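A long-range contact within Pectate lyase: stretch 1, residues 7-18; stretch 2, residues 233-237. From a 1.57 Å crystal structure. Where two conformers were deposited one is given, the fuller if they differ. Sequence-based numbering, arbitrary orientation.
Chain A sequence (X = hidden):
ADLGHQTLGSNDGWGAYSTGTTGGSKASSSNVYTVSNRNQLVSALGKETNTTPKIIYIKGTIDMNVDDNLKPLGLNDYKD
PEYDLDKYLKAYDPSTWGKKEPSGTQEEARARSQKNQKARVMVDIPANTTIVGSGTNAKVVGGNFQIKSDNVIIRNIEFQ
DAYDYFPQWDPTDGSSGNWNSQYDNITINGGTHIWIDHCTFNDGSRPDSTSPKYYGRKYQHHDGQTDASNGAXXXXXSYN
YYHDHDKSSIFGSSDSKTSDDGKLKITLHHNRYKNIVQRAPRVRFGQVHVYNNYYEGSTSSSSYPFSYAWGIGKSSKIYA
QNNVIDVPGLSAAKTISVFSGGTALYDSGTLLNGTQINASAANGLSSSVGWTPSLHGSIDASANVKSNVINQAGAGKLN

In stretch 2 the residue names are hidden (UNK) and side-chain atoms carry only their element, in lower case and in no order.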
ATOM      1  N   THR A   7       2.315  18.732  10.929  1.00 10.90           N
ATOM      2  CA  THR A   7       3.476  17.865  10.780  1.00 11.34           C
ATOM      3  C   THR A   7       3.323  16.665  11.695  1.00 11.40           C
ATOM      4  O   THR A   7       2.472  16.668  12.595  1.00 12.26           O
ATOM      5  CB  THR A   7       4.779  18.586  11.115  1.00 12.18           C
ATOM      6  OG1 THR A   7       4.721  19.060  12.459  1.00 12.39           O
ATOM      7  CG2 THR A   7       5.052  19.787  10.140  1.00 11.16           C
ATOM      8  N   LEU A   8       4.154  15.648  11.461  1.00 11.79           N
ATOM      9  CA  LEU A   8       4.106  14.424  12.271  1.00 11.71           C
ATOM     10  C   LEU A   8       4.647  14.734  13.666  1.00 12.16           C
ATOM     11  O   LEU A   8       5.721  15.328  13.806  1.00 12.23           O
ATOM     12  CB  LEU A   8       4.970  13.343  11.602  1.00 11.46           C
ATOM     13  CG  LEU A   8       5.082  11.989  12.296  1.00 10.58           C
ATOM     14  CD1 LEU A   8       3.665  11.337  12.356  1.00  9.35           C
ATOM     15  CD2 LEU A   8       6.051  11.122  11.554  1.00 10.31           C
ATOM     16  N   GLY A   9       3.928  14.289  14.689  1.00 13.01           N
ATOM     17  CA  GLY A   9       4.342  14.583  16.080  1.00 12.78           C
ATOM     18  C   GLY A   9       5.675  13.909  16.358  1.00 12.84           C
ATOM     19  O   GLY A   9       5.988  12.867  15.779  1.00 12.68           O
ATOM     20  N   SER A  10       6.448  14.489  17.276  1.00 12.83           N
ATOM     21  CA  SER A  10       7.832  14.061  17.524  0.50 12.72           C
ATOM     22  C   SER A  10       7.994  12.664  18.139  1.00 13.16           C
ATOM     23  O   SER A  10       9.115  12.100  18.136  1.00 14.14           O
ATOM     24  CB  SER A  10       8.532  15.099  18.421  0.50 12.97           C
ATOM     25  OG  SER A  10       7.867  15.164  19.668  0.50  9.94           O
ATOM     26  N   ASN A  11       6.909  12.088  18.662  1.00 12.93           N
ATOM     27  CA  ASN A  11       6.921  10.726  19.205  0.50 14.03           C
ATOM     28  C   ASN A  11       6.094   9.770  18.341  1.00 13.28           C
ATOM     29  O   ASN A  11       5.886   8.597  18.716  1.00 13.20           O
ATOM     30  CB  ASN A  11       6.361  10.716  20.638  0.50 14.35           C
ATOM     31  CG  ASN A  11       4.859  10.970  20.693  0.50 17.41           C
ATOM     32  OD1 ASN A  11       4.275  11.523  19.768  0.50 20.36           O
ATOM     33  ND2 ASN A  11       4.230  10.582  21.801  0.50 21.19           N
ATOM     34  N   ASP A  12       5.608  10.268  17.197  1.00 11.70           N
ATOM     35  CA  ASP A  12       4.601   9.488  16.454  1.00 10.38           C
ATOM     36  C   ASP A  12       5.201   8.499  15.447  1.00 10.58           C
ATOM     37  O   ASP A  12       5.137   8.694  14.208  1.00 10.41           O
ATOM     38  CB  ASP A  12       3.566  10.427  15.821  1.00 11.11           C
ATOM     39  CG  ASP A  12       2.329   9.694  15.331  1.00 11.06           C
ATOM     40  OD1 ASP A  12       2.216   8.439  15.487  1.00 11.67           O
ATOM     41  OD2 ASP A  12       1.449  10.392  14.787  1.00 10.53           O
ATOM     42  N   GLY A  13       5.799   7.438  15.994  1.00  9.39           N
ATOM     43  CA  GLY A  13       6.299   6.334  15.179  1.00  9.74           C
ATOM     44  C   GLY A  13       7.623   6.591  14.475  1.00  9.73           C
ATOM     45  O   GLY A  13       8.258   7.644  14.630  1.00  9.44           O
ATOM     46  N   TRP A  14       8.044   5.605  13.678  1.00  9.02           N
ATOM     47  CA  TRP A  14       9.322   5.643  13.024  1.00  9.63           C
ATOM     48  C   TRP A  14       9.478   6.869  12.089  1.00 10.00           C
ATOM     49  O   TRP A  14      10.590   7.334  11.848  1.00 10.40           O
ATOM     50  CB  TRP A  14       9.522   4.372  12.245  1.00  9.72           C
ATOM     51  CG  TRP A  14      10.174   3.204  13.018  1.00  9.33           C
ATOM     52  CD1 TRP A  14       9.709   1.923  13.082  1.00  9.13           C
ATOM     53  CD2 TRP A  14      11.429   3.214  13.742  1.00  9.64           C
ATOM     54  NE1 TRP A  14      10.582   1.124  13.809  1.00  9.87           N
ATOM     55  CE2 TRP A  14      11.640   1.893  14.232  1.00  9.34           C
ATOM     56  CE3 TRP A  14      12.378   4.216  14.046  1.00 10.40           C
ATOM     57  CZ2 TRP A  14      12.789   1.530  14.988  1.00 10.77           C
ATOM     58  CZ3 TRP A  14      13.536   3.851  14.777  1.00  9.16           C
ATOM     59  CH2 TRP A  14      13.707   2.517  15.255  1.00 12.34           C
ATOM     60  N   GLY A  15       8.368   7.392  11.548  1.00  8.42           N
ATOM     61  CA  GLY A  15       8.481   8.618  10.724  1.00  9.71           C
ATOM     62  C   GLY A  15       9.059   9.809  11.481  1.00 10.02           C
ATOM     63  O   GLY A  15       9.586  10.739  10.851  1.00  9.99           O
ATOM     64  N   ALA A  16       8.952   9.801  12.817  1.00 10.57           N
ATOM     65  CA  ALA A  16       9.458  10.925  13.623  1.00 10.22           C
ATOM     66  C   ALA A  16      10.958  10.812  13.961  1.00 11.64           C
ATOM     67  O   ALA A  16      11.516  11.723  14.596  1.00 12.55           O
ATOM     68  CB  ALA A  16       8.647  11.041  14.905  1.00 10.96           C
ATOM     69  N   TYR A  17      11.607   9.730  13.523  1.00 12.57           N
ATOM     70  CA  TYR A  17      13.043   9.548  13.787  1.00 12.55           C
ATOM     71  C   TYR A  17      13.903  10.649  13.155  1.00 12.84           C
ATOM     72  O   TYR A  17      13.559  11.199  12.104  1.00 13.16           O
ATOM     73  CB  TYR A  17      13.517   8.162  13.305  1.00 13.68           C
ATOM     74  CG  TYR A  17      14.918   7.840  13.796  1.00 14.55           C
ATOM     75  CD1 TYR A  17      15.125   7.376  15.097  1.00 19.81           C
ATOM     76  CD2 TYR A  17      16.017   8.014  12.953  1.00 18.28           C
ATOM     77  CE1 TYR A  17      16.422   7.089  15.552  1.00 21.69           C
ATOM     78  CE2 TYR A  17      17.311   7.725  13.381  1.00 20.84           C
ATOM     79  CZ  TYR A  17      17.497   7.278  14.683  1.00 22.83           C
ATOM     80  OH  TYR A  17      18.791   6.992  15.084  1.00 27.77           O
ATOM     81  N   SER A  18      15.021  10.971  13.806  1.00 13.09           N
ATOM     82  CA  SER A  18      15.975  11.998  13.327  1.00 14.02           C
ATOM     83  C   SER A  18      15.316  13.324  12.934  1.00 14.26           C
ATOM     84  O   SER A  18      14.751  13.989  13.787  1.00 15.46           O
ATOM     85  CB  SER A  18      16.949  11.460  12.260  1.00 14.71           C
ATOM     86  OG  SER A  18      16.307  11.053  11.049  1.00 15.78           O
ATOM     87  N   UNK A 233      12.478   3.826   4.589  1.00  8.76           N
ATOM     88  CA  UNK A 233      12.796   3.842   6.037  1.00  8.89           C
ATOM     89  C   UNK A 233      12.207   5.055   6.737  1.00  9.24           C
ATOM     90  O   UNK A 233      12.147   6.139   6.153  1.00  9.41           O
ATOM     91  c   UNK A 233      14.346   3.867   6.210  1.00  8.12           C
ATOM     92  n   UNK A 233      16.111   3.394   7.775  1.00 15.41           N
ATOM     93  c   UNK A 233      14.847   3.121   7.425  1.00 12.16           C
ATOM     94  o   UNK A 233      14.148   2.339   8.062  1.00  9.92           O
ATOM     95  N   UNK A 234      11.796   4.865   7.992  1.00  7.97           N
ATOM     96  CA  UNK A 234      11.302   5.958   8.849  1.00  8.65           C
ATOM     97  C   UNK A 234       9.980   6.467   8.344  1.00  8.39           C
ATOM     98  O   UNK A 234       9.872   7.572   7.770  1.00  8.18           O
ATOM     99  o   UNK A 234      17.448   5.444  10.820  1.00 19.19           O
ATOM    100  c   UNK A 234      16.196   5.849  10.361  1.00 15.33           C
ATOM    101  c   UNK A 234      15.078   5.456  11.068  1.00 13.91           C
ATOM    102  c   UNK A 234      14.830   7.069   8.794  1.00 13.54           C
ATOM    103  c   UNK A 234      12.305   7.107   9.035  1.00  9.42           C
ATOM    104  c   UNK A 234      13.823   5.840  10.623  1.00 12.02           C
ATOM    105  c   UNK A 234      16.117   6.641   9.225  1.00 13.41           C
ATOM    106  c   UNK A 234      13.681   6.661   9.488  1.00 10.74           C
ATOM    107  N   UNK A 235       8.962   5.642   8.597  1.00  6.84           N
ATOM    108  CA  UNK A 235       7.643   5.861   8.014  1.00  6.64           C
ATOM    109  C   UNK A 235       6.581   5.581   9.058  1.00  7.51           C
ATOM    110  O   UNK A 235       6.670   4.586   9.784  1.00  8.32           O
ATOM    111  c   UNK A 235       7.435   4.856   6.853  1.00  6.63           C
ATOM    112  c   UNK A 235       5.975   4.894   6.302  1.00  6.16           C
ATOM    113  c   UNK A 235       8.729   3.918   4.834  1.00  8.39           C
ATOM    114  c   UNK A 235       8.446   5.149   5.729  1.00  7.80           C
ATOM    115  N   UNK A 236       5.571   6.442   9.131  1.00  6.86           N
ATOM    116  CA  UNK A 236       4.440   6.184   9.993  1.00  7.66           C
ATOM    117  C   UNK A 236       3.196   6.148   9.121  1.00  7.38           C
ATOM    118  O   UNK A 236       2.993   7.077   8.343  1.00  6.91           O
ATOM    119  o   UNK A 236       5.437   7.206  11.931  1.00  6.84           O
ATOM    120  c   UNK A 236       4.294   7.277  11.057  1.00  7.85           C
ATOM    121  c   UNK A 236       3.011   7.099  11.904  1.00  8.58           C
ATOM    122  N   UNK A 237       2.358   5.101   9.252  1.00  6.35           N
ATOM    123  CA  UNK A 237       1.055   5.092   8.560  1.00  6.48           C
ATOM    124  C   UNK A 237      -0.001   4.931   9.661  1.00  7.12           C
ATOM    125  O   UNK A 237      -0.026   3.898  10.355  1.00  6.26           O
ATOM    126  s   UNK A 237       1.710   2.641   5.313  1.00  9.15           S
ATOM    127  c   UNK A 237       2.137   3.844   6.592  1.00  7.66           C
ATOM    128  c   UNK A 237       3.331   2.545   4.535  1.00  8.89           C
ATOM    129  c   UNK A 237       0.956   3.941   7.567  1.00  6.20           C
TER

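At position 233 the side chain has four heavy atoms: two carbons in sequence, the second carrying one oxygen and one nitrogen. A terminal carbon bearing both elements is a carboxamide. The side chain makes no contact with stretch 1; its oxygen, the closest of its atoms, is 6.4 Å from Trp14 CD2, so atoms and connectivity alone identify it. The residue is Asn233; its OD1 is hydrogen-bonded elsewhere in the structure.

Position 234 has one carbon leading into a ring of six carbons that bears a single oxygen, which identifies a phenol. Here the chain turns a corner, with phi and psi of 69° and 74°, and the CA-to-CB bond points sideways relative to stretch 1. The backbone O of Trp14 approaches CB at 3.3 Å, and the ring lies against the aromatic side chains of Trp14 and Tyr17. The residue is Tyr234. Its CD1 is 4.1 Å from Trp14 CE3, while Tyr17 CD2 sits over one face of the ring, 3.3 Å from Tyr234 CE1. The two tyrosine planes are near parallel, at 16°, but with centroids 4.7 Å apart they are slid so far that the rings barely overlap.

Position 235 carries four carbons and no heteroatom, forked at the first carbon, with one arm two carbons long. Its CA-to-CB bond points away from stretch 1; the nearest side-chain approach is CB to Gly15 N, 5.4 Å. The residue is Ile235. Its contribution is made by the backbone: its CA is 4.0 Å from the CA of Gly15.

At position 236 a single carbon carries one oxygen and one carbon, a beta-branched hydroxyl side chain whose CA-to-CB bond points toward stretch 1. The oxygen lies 2.7 Å from Asp12 O and 3.0 Å from Gly15 N. The residue is Thr236, with chi1 at -66° (m).

Position 237 shows two carbons, a sulfur and a final carbon, unbranched. This thioether is Met237, extended through chi2 and chi3 and making no contact with stretch 1.

The contact works through one hydroxyl and one ring. Thr236 OG1 donates to Asp12 O and accepts from Gly15 N, tying together the backbone on both sides of Gly13. An ideal CB on Gly13 would fall 2.5 Å from Thr236 OG1, a clash, so the bare glycine leaves space for the hydroxyl. Gly15 also allows close backbone packing, its CA making a CA-H...O contact of 3.4 Å with Tyr234 O. Beyond it, Tyr234 extends the interface along Trp14 and Tyr17.

Stretch 2 233-237: NYITM
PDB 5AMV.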